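Long-range contacts in peptide methionine sulfoxide reductase msrA/msrB (Neisseria meningitidis, PDB 3BQG), which catalyses, through its MsrA domain, the thiol-dependent reduction of the S epimer of methionine sulfoxide in peptides back to methionine: residues Trp14-Tyr19 / Gln73-Val78; Gln21-Val26 / Arg159-Pro164; Ser97-Thr102 / Leu125-Glu130. The protein carries 1 engineered substitution. One frame throughout, in Å; residues are numbered along the deposited sequence.

Interaction 1: residues Trp14-Tyr19 / Gln73-Val78; sequences WGLEAY and QYFFRV
With CG anti to its backbone N (chi1 173°), Y19 carries its ring from helix 14-21 toward V78 on helix 68-78, and V78 answers with both methyls: CG1 lies anti to the carbonyl carbon and CG2 between backbone N and carbonyl carbon. Tip to tip, the two side chains meet over one face of the ring. CG2 of V78 stands 3.9 Å from the ring centroid of Y19 as a CH-pi contact, and V78 CG1 comes 3.5 Å from Y19 CE1. At the ring's edge Y19 OH donates to Y74 O at 2.7 Å, with a C=O...donor angle of 117°. The same hydroxyl rests against CD1 of Y74 and, at 3.6 Å, against CD of R77, whose guanidinium turns to the carbonyls of K160 and E163. L16 makes looser apolar contacts, its CD1 4.5 Å from V78 CG2 and its CD2 at the edge of the F75 ring. The segment axes come no closer than 11.4 Å, their N-to-C directions 137° apart, so side chains span the gap, that of Y19 reaching a backbone carbonyl. Helix 14-21 follows closely on C12, which is held here as the sulfenic acid. Within its helix Y74 O takes a weak bond from R77 N (3.4 Å); the buried hydroxyl is a second, shorter donor, while the methyls of V78, on one face, probably help limit the ring's tilt.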
# COMPACT_ATOMS: atom_id res chain seq x y z
N TRP A 14 0.43 -5.75 -7.27
CA TRP A 14 1.59 -6.44 -7.84
C TRP A 14 2.81 -5.52 -7.78
O TRP A 14 3.85 -5.88 -7.22
CB TRP A 14 1.35 -6.83 -9.31
CG TRP A 14 0.26 -7.83 -9.55
CD1 TRP A 14 -0.28 -8.70 -8.64
CD2 TRP A 14 -0.40 -8.09 -10.79
NE1 TRP A 14 -1.23 -9.49 -9.25
CE2 TRP A 14 -1.33 -9.13 -10.57
CE3 TRP A 14 -0.29 -7.54 -12.08
CZ2 TRP A 14 -2.15 -9.64 -11.59
CZ3 TRP A 14 -1.11 -8.04 -13.09
CH2 TRP A 14 -2.03 -9.08 -12.84
N GLY A 15 2.67 -4.32 -8.34
CA GLY A 15 3.77 -3.37 -8.35
C GLY A 15 4.17 -2.84 -6.98
O GLY A 15 5.36 -2.76 -6.67
N LEU A 16 3.19 -2.49 -6.15
CA LEU A 16 3.48 -1.96 -4.82
C LEU A 16 4.18 -2.99 -3.94
O LEU A 16 5.06 -2.65 -3.16
CB LEU A 16 2.20 -1.47 -4.15
CG LEU A 16 2.34 -0.75 -2.80
CD1 LEU A 16 3.17 0.52 -2.97
CD2 LEU A 16 0.96 -0.41 -2.27
N GLU A 17 3.78 -4.26 -4.06
CA GLU A 17 4.40 -5.31 -3.26
C GLU A 17 5.84 -5.51 -3.70
O GLU A 17 6.76 -5.52 -2.88
CB GLU A 17 3.65 -6.63 -3.42
CG GLU A 17 4.41 -7.80 -2.79
CD GLU A 17 3.97 -9.14 -3.33
OE1 GLU A 17 3.95 -9.30 -4.56
OE2 GLU A 17 3.64 -10.03 -2.51
N ALA A 18 6.03 -5.66 -5.01
CA ALA A 18 7.36 -5.86 -5.57
C ALA A 18 8.28 -4.73 -5.13
O ALA A 18 9.46 -4.93 -4.85
CB ALA A 18 7.27 -5.90 -7.09
N TYR A 19 7.71 -3.53 -5.08
CA TYR A 19 8.45 -2.34 -4.67
C TYR A 19 8.93 -2.42 -3.22
O TYR A 19 10.11 -2.22 -2.95
CB TYR A 19 7.54 -1.12 -4.87
CG TYR A 19 8.08 0.19 -4.33
CD1 TYR A 19 9.12 0.87 -4.97
CD2 TYR A 19 7.52 0.77 -3.19
CE1 TYR A 19 9.58 2.09 -4.49
CE2 TYR A 19 7.97 1.99 -2.71
CZ TYR A 19 9.00 2.64 -3.36
OH TYR A 19 9.44 3.86 -2.88
N GLN A 73 7.35 7.62 3.44
CA GLN A 73 8.07 8.35 2.40
C GLN A 73 8.25 7.46 1.17
O GLN A 73 8.08 7.92 0.04
CB GLN A 73 9.43 8.84 2.92
CG GLN A 73 9.31 9.84 4.06
CD GLN A 73 8.47 11.06 3.69
OE1 GLN A 73 7.48 11.37 4.35
NE2 GLN A 73 8.86 11.75 2.63
N TYR A 74 8.59 6.19 1.39
CA TYR A 74 8.75 5.25 0.28
C TYR A 74 7.41 5.11 -0.45
O TYR A 74 7.36 4.99 -1.68
CB TYR A 74 9.18 3.87 0.80
CG TYR A 74 10.67 3.75 1.08
CD1 TYR A 74 11.60 3.81 0.05
CD2 TYR A 74 11.14 3.54 2.38
CE1 TYR A 74 12.97 3.66 0.29
CE2 TYR A 74 12.50 3.39 2.64
CZ TYR A 74 13.41 3.44 1.59
OH TYR A 74 14.75 3.26 1.82
N PHE A 75 6.33 5.13 0.32
CA PHE A 75 4.98 5.02 -0.22
C PHE A 75 4.70 6.19 -1.15
O PHE A 75 4.35 6.00 -2.32
CB PHE A 75 3.97 5.03 0.93
CG PHE A 75 2.53 4.93 0.51
CD1 PHE A 75 2.05 3.79 -0.12
CD2 PHE A 75 1.64 5.97 0.79
CE1 PHE A 75 0.70 3.67 -0.46
CE2 PHE A 75 0.29 5.86 0.45
CZ PHE A 75 -0.18 4.71 -0.17
N PHE A 76 4.89 7.41 -0.63
CA PHE A 76 4.65 8.64 -1.39
C PHE A 76 5.52 8.79 -2.63
O PHE A 76 5.17 9.54 -3.55
CB PHE A 76 4.85 9.87 -0.51
CG PHE A 76 3.88 9.98 0.63
CD1 PHE A 76 2.51 9.76 0.43
CD2 PHE A 76 4.32 10.30 1.91
CE1 PHE A 76 1.61 9.87 1.49
CE2 PHE A 76 3.42 10.40 2.97
CZ PHE A 76 2.06 10.19 2.76
N ARG A 77 6.66 8.12 -2.65
CA ARG A 77 7.57 8.21 -3.79
C ARG A 77 6.98 7.62 -5.07
O ARG A 77 7.25 8.10 -6.16
CB ARG A 77 8.89 7.50 -3.47
CG ARG A 77 9.88 7.46 -4.62
CD ARG A 77 11.17 6.75 -4.23
NE ARG A 77 11.86 7.43 -3.13
CZ ARG A 77 12.94 6.95 -2.53
NH1 ARG A 77 13.46 5.80 -2.92
NH2 ARG A 77 13.51 7.62 -1.53
N VAL A 78 6.14 6.60 -4.92
CA VAL A 78 5.58 5.93 -6.09
C VAL A 78 4.06 5.94 -6.25
O VAL A 78 3.54 5.51 -7.28
CB VAL A 78 6.07 4.47 -6.15
CG1 VAL A 78 7.61 4.46 -6.22
CG2 VAL A 78 5.60 3.71 -4.93

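Interaction 2: residues Gln21-Val26 / Arg159-Pro164; sequences QRIDGV and RKADEP
R22 and D162 form a salt bridge that ties the loop after helix 14-21 to the C-terminal coil, the segment that in the MsrA fold wraps along the alpha/beta core. The arginine grips side-on, with NE and NH1 both donating to one oxygen: R22 NH1 lies 2.8 Å from D162 OD1 with an N-H...O angle of 160°, and the more bent bond from R22 NE to D162 OD1 measures 3.3 Å. NH1 uses the syn lone pair of that oxygen. OD1 lies in the guanidinium plane, yet the carboxylate as a whole is turned 52° from it. The bend of the R22 chain at chi3 helps to bring NE round to the acid. Over one guanidinium face lies R159 CA. The R159 guanidinium is also near, its NH2 5.3 Å from R22 NH2, a like-charge proximity that D162 probably helps to offset. The bridge is exposed to solvent; beneath it the packing is apolar and more buried. I23 opens a type II beta turn that ends at V26, with G25 at its third position, closed by V26 N to I23 O. The A161 methyl packs against R22 and I23, its CB 4.0 Å from R22 CB and 3.9 Å from I23 CG1.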
# COMPACT_ATOMS: atom_id res chain seq x y z
N GLN A 21 9.33 -5.03 -1.28
CA GLN A 21 10.21 -6.16 -1.02
C GLN A 21 11.68 -5.82 -1.27
O GLN A 21 12.56 -6.40 -0.63
CB GLN A 21 9.81 -7.36 -1.90
CG GLN A 21 8.59 -8.11 -1.39
CD GLN A 21 8.90 -9.00 -0.20
OE1 GLN A 21 9.59 -8.59 0.73
NE2 GLN A 21 8.38 -10.22 -0.21
N ARG A 22 11.94 -4.89 -2.18
CA ARG A 22 13.31 -4.50 -2.50
C ARG A 22 13.96 -3.60 -1.45
O ARG A 22 15.17 -3.35 -1.50
CB ARG A 22 13.37 -3.78 -3.85
CG ARG A 22 13.19 -4.67 -5.06
CD ARG A 22 13.34 -3.90 -6.37
NE ARG A 22 14.65 -3.27 -6.50
CZ ARG A 22 15.43 -3.37 -7.57
NH1 ARG A 22 16.61 -2.76 -7.61
NH2 ARG A 22 15.03 -4.10 -8.61
N ILE A 23 13.18 -3.11 -0.49
CA ILE A 23 13.70 -2.21 0.53
C ILE A 23 14.28 -2.90 1.76
O ILE A 23 13.61 -3.72 2.40
CB ILE A 23 12.60 -1.22 0.97
CG1 ILE A 23 12.08 -0.45 -0.25
CG2 ILE A 23 13.15 -0.25 2.01
CD1 ILE A 23 10.89 0.43 0.04
N ASP A 24 15.53 -2.57 2.08
CA ASP A 24 16.21 -3.13 3.25
C ASP A 24 15.49 -2.64 4.51
O ASP A 24 15.38 -1.44 4.74
CB ASP A 24 17.68 -2.69 3.26
CG ASP A 24 18.45 -3.21 4.47
OD1 ASP A 24 18.38 -4.43 4.74
OD2 ASP A 24 19.13 -2.40 5.13
N GLY A 25 15.00 -3.58 5.32
CA GLY A 25 14.28 -3.21 6.52
C GLY A 25 12.88 -3.79 6.45
O GLY A 25 12.20 -3.94 7.46
N VAL A 26 12.44 -4.09 5.24
CA VAL A 26 11.13 -4.68 5.03
C VAL A 26 11.35 -6.18 5.02
O VAL A 26 12.01 -6.72 4.13
CB VAL A 26 10.52 -4.25 3.68
CG1 VAL A 26 9.23 -5.02 3.42
CG2 VAL A 26 10.24 -2.75 3.72
N ARG A 159 12.35 -0.05 -9.51
CA ARG A 159 13.75 0.34 -9.35
C ARG A 159 13.88 1.48 -8.33
O ARG A 159 14.84 1.52 -7.56
CB ARG A 159 14.32 0.83 -10.68
CG ARG A 159 14.13 -0.09 -11.87
CD ARG A 159 14.59 0.62 -13.14
NE ARG A 159 14.56 -0.15 -14.38
CZ ARG A 159 14.32 -1.46 -14.49
NH1 ARG A 159 14.33 -2.03 -15.69
NH2 ARG A 159 14.06 -2.20 -13.42
N LYS A 160 12.92 2.40 -8.36
CA LYS A 160 12.92 3.56 -7.48
C LYS A 160 13.03 3.23 -5.99
O LYS A 160 13.26 4.11 -5.17
CB LYS A 160 11.66 4.39 -7.72
CG LYS A 160 11.57 4.95 -9.13
CD LYS A 160 10.42 5.94 -9.26
CE LYS A 160 10.38 6.55 -10.66
NZ LYS A 160 9.30 7.56 -10.81
N ALA A 161 12.86 1.96 -5.64
CA ALA A 161 12.96 1.56 -4.24
C ALA A 161 14.40 1.64 -3.77
O ALA A 161 14.67 1.77 -2.57
CB ALA A 161 12.43 0.14 -4.06
N ASP A 162 15.33 1.58 -4.72
CA ASP A 162 16.76 1.62 -4.42
C ASP A 162 17.27 2.99 -3.99
O ASP A 162 18.30 3.09 -3.33
CB ASP A 162 17.56 1.14 -5.64
CG ASP A 162 17.07 -0.18 -6.17
OD1 ASP A 162 16.86 -1.12 -5.37
OD2 ASP A 162 16.89 -0.30 -7.40
N GLU A 163 16.56 4.04 -4.38
CA GLU A 163 16.97 5.38 -3.99
C GLU A 163 16.93 5.49 -2.47
O GLU A 163 15.96 5.10 -1.83
CB GLU A 163 16.05 6.43 -4.62
CG GLU A 163 16.32 6.70 -6.08
CD GLU A 163 15.27 7.59 -6.72
OE1 GLU A 163 14.81 8.54 -6.05
OE2 GLU A 163 14.91 7.33 -7.89
N PRO A 164 18.01 6.03 -1.88
CA PRO A 164 18.07 6.18 -0.43
C PRO A 164 17.17 7.33 0.02
O PRO A 164 16.97 8.28 -0.74
CB PRO A 164 19.54 6.48 -0.19
CG PRO A 164 19.89 7.30 -1.39
CD PRO A 164 19.24 6.52 -2.51

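Interaction 3: residues Ser97-Thr102 / Leu125-Glu130; sequences SGVYYT and LVVENE
S97, V99 and Y101 exchange backbone hydrogen bonds with E128 and E130, pairing strands 97-101 and 128-131 in parallel. E128 N reaches S97 O at 3.0 Å and V99 N reaches E128 O at 2.8 Å; E130 N to V99 O and Y101 N to E130 O are weak. G98, lacking a side chain, brings its CA to 4.0 Å from E128 CA. A water donates to S97 O and V126 O. Among side chains, Y100 OH donates to E128 OE1 at 2.6 Å, nearly along the C-O axis. The same oxygen takes a salt bridge from R96, so two donors grip it. E130 lies alongside Y100, with CG 3.7 Å from Y100 CD1. Y101 CG lies between backbone N and carbonyl carbon (chi1 55°); E130 O lies over one ring face, and the side chain crosses N129 at about a right angle, CE2 3.4 Å from N129 OD1, a buried oxygen without a polar partner in the model. Apolar contact joins V99 CG2 to V127 CG1. The pair forms a beta-alpha-beta unit with helix 106-117, whose I110 packs on V99, Y101 and N129; strand 3-10 flanks 97-101 on its other side, leaving 128-131 outermost.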
# COMPACT_ATOMS: atom_id res chain seq x y z
N SER A 97 -6.30 5.00 -2.87
CA SER A 97 -5.11 5.11 -2.03
C SER A 97 -5.49 5.22 -0.56
O SER A 97 -6.52 5.80 -0.20
CB SER A 97 -4.27 6.33 -2.43
OG SER A 97 -4.98 7.55 -2.25
N GLY A 98 -4.66 4.64 0.30
CA GLY A 98 -4.94 4.71 1.71
C GLY A 98 -3.87 4.06 2.58
O GLY A 98 -3.10 3.22 2.11
N VAL A 99 -3.83 4.49 3.84
CA VAL A 99 -2.90 3.95 4.81
C VAL A 99 -3.81 3.47 5.96
O VAL A 99 -4.59 4.27 6.49
CB VAL A 99 -1.93 5.04 5.34
CG1 VAL A 99 -1.02 4.46 6.42
CG2 VAL A 99 -1.10 5.62 4.17
N TYR A 100 -3.74 2.19 6.32
CA TYR A 100 -4.59 1.67 7.38
C TYR A 100 -3.73 1.14 8.52
O TYR A 100 -2.74 0.44 8.30
CB TYR A 100 -5.52 0.57 6.83
CG TYR A 100 -6.20 0.98 5.54
CD1 TYR A 100 -6.99 2.13 5.47
CD2 TYR A 100 -6.01 0.24 4.37
CE1 TYR A 100 -7.58 2.54 4.25
CE2 TYR A 100 -6.59 0.63 3.16
CZ TYR A 100 -7.36 1.78 3.10
OH TYR A 100 -7.88 2.17 1.88
N TYR A 101 -4.12 1.45 9.74
CA TYR A 101 -3.34 1.07 10.91
C TYR A 101 -4.09 0.23 11.95
O TYR A 101 -5.31 0.28 12.04
CB TYR A 101 -2.83 2.34 11.58
CG TYR A 101 -3.95 3.30 11.91
CD1 TYR A 101 -4.73 3.13 13.06
CD2 TYR A 101 -4.30 4.33 11.03
CE1 TYR A 101 -5.82 3.95 13.32
CE2 TYR A 101 -5.39 5.15 11.29
CZ TYR A 101 -6.15 4.97 12.43
OH TYR A 101 -7.24 5.77 12.67
N THR A 102 -3.32 -0.51 12.75
CA THR A 102 -3.86 -1.36 13.80
C THR A 102 -3.61 -0.75 15.18
O THR A 102 -4.15 -1.22 16.18
CB THR A 102 -3.25 -2.78 13.75
OG1 THR A 102 -1.82 -2.68 13.76
CG2 THR A 102 -3.69 -3.50 12.49
N LEU A 125 -4.74 16.35 -1.50
CA LEU A 125 -4.45 14.93 -1.29
C LEU A 125 -5.73 14.18 -0.93
O LEU A 125 -6.59 14.71 -0.22
CB LEU A 125 -3.41 14.78 -0.17
CG LEU A 125 -1.95 14.67 -0.61
CD1 LEU A 125 -1.60 15.77 -1.60
CD2 LEU A 125 -1.06 14.73 0.62
N VAL A 126 -5.88 12.95 -1.43
CA VAL A 126 -7.09 12.18 -1.14
C VAL A 126 -6.81 10.81 -0.53
O VAL A 126 -7.70 9.96 -0.48
CB VAL A 126 -7.95 12.01 -2.42
CG1 VAL A 126 -8.32 13.36 -2.99
CG2 VAL A 126 -7.21 11.18 -3.46
N VAL A 127 -5.59 10.60 -0.06
CA VAL A 127 -5.21 9.33 0.56
C VAL A 127 -6.00 9.08 1.85
O VAL A 127 -6.10 9.97 2.70
CB VAL A 127 -3.69 9.32 0.90
CG1 VAL A 127 -3.31 8.02 1.61
CG2 VAL A 127 -2.88 9.51 -0.37
N GLU A 128 -6.56 7.89 1.99
CA GLU A 128 -7.32 7.53 3.19
C GLU A 128 -6.37 7.30 4.38
O GLU A 128 -5.24 6.87 4.20
CB GLU A 128 -8.16 6.26 2.96
CG GLU A 128 -9.27 6.44 1.92
CD GLU A 128 -10.16 5.22 1.75
OE1 GLU A 128 -9.71 4.08 1.98
OE2 GLU A 128 -11.33 5.40 1.36
N ASN A 129 -6.86 7.59 5.58
CA ASN A 129 -6.11 7.43 6.82
C ASN A 129 -7.13 6.96 7.85
O ASN A 129 -7.83 7.76 8.45
CB ASN A 129 -5.51 8.77 7.26
CG ASN A 129 -4.76 8.68 8.58
OD1 ASN A 129 -4.48 7.59 9.08
ND2 ASN A 129 -4.41 9.83 9.14
N GLU A 130 -7.22 5.65 8.05
CA GLU A 130 -8.20 5.12 8.99
C GLU A 130 -7.81 3.74 9.50
O GLU A 130 -6.93 3.08 8.94
CB GLU A 130 -9.57 5.08 8.31
CG GLU A 130 -9.67 4.07 7.18
CD GLU A 130 -10.94 4.22 6.37
OE1 GLU A 130 -11.40 3.22 5.79
OE2 GLU A 130 -11.47 5.35 6.30
O HOH W 1 -8.38 7.48 -1.62

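Overall arrangement
Interactions 1 and 3 are buried, whereas interaction 2 is partly exposed and the most dependent on charge. Interaction 1 joins two helices through one aromatic side chain, and interaction 3 joins two strands mainly through backbone bonds. Interaction 2 fastens a loop to the C-terminal coil. The first two meet directly: R77 reaches the coil, and Y19 packs on A161, so the coil holds both helix 14-21 and helix 68-78. F75 of interaction 1 touches V99 of interaction 3, joining helix 68-78 to the sheet. Interactions 2 and 3 do not touch; they lie on opposite sides of the chain's centre, their nearest atoms about 14 Å apart.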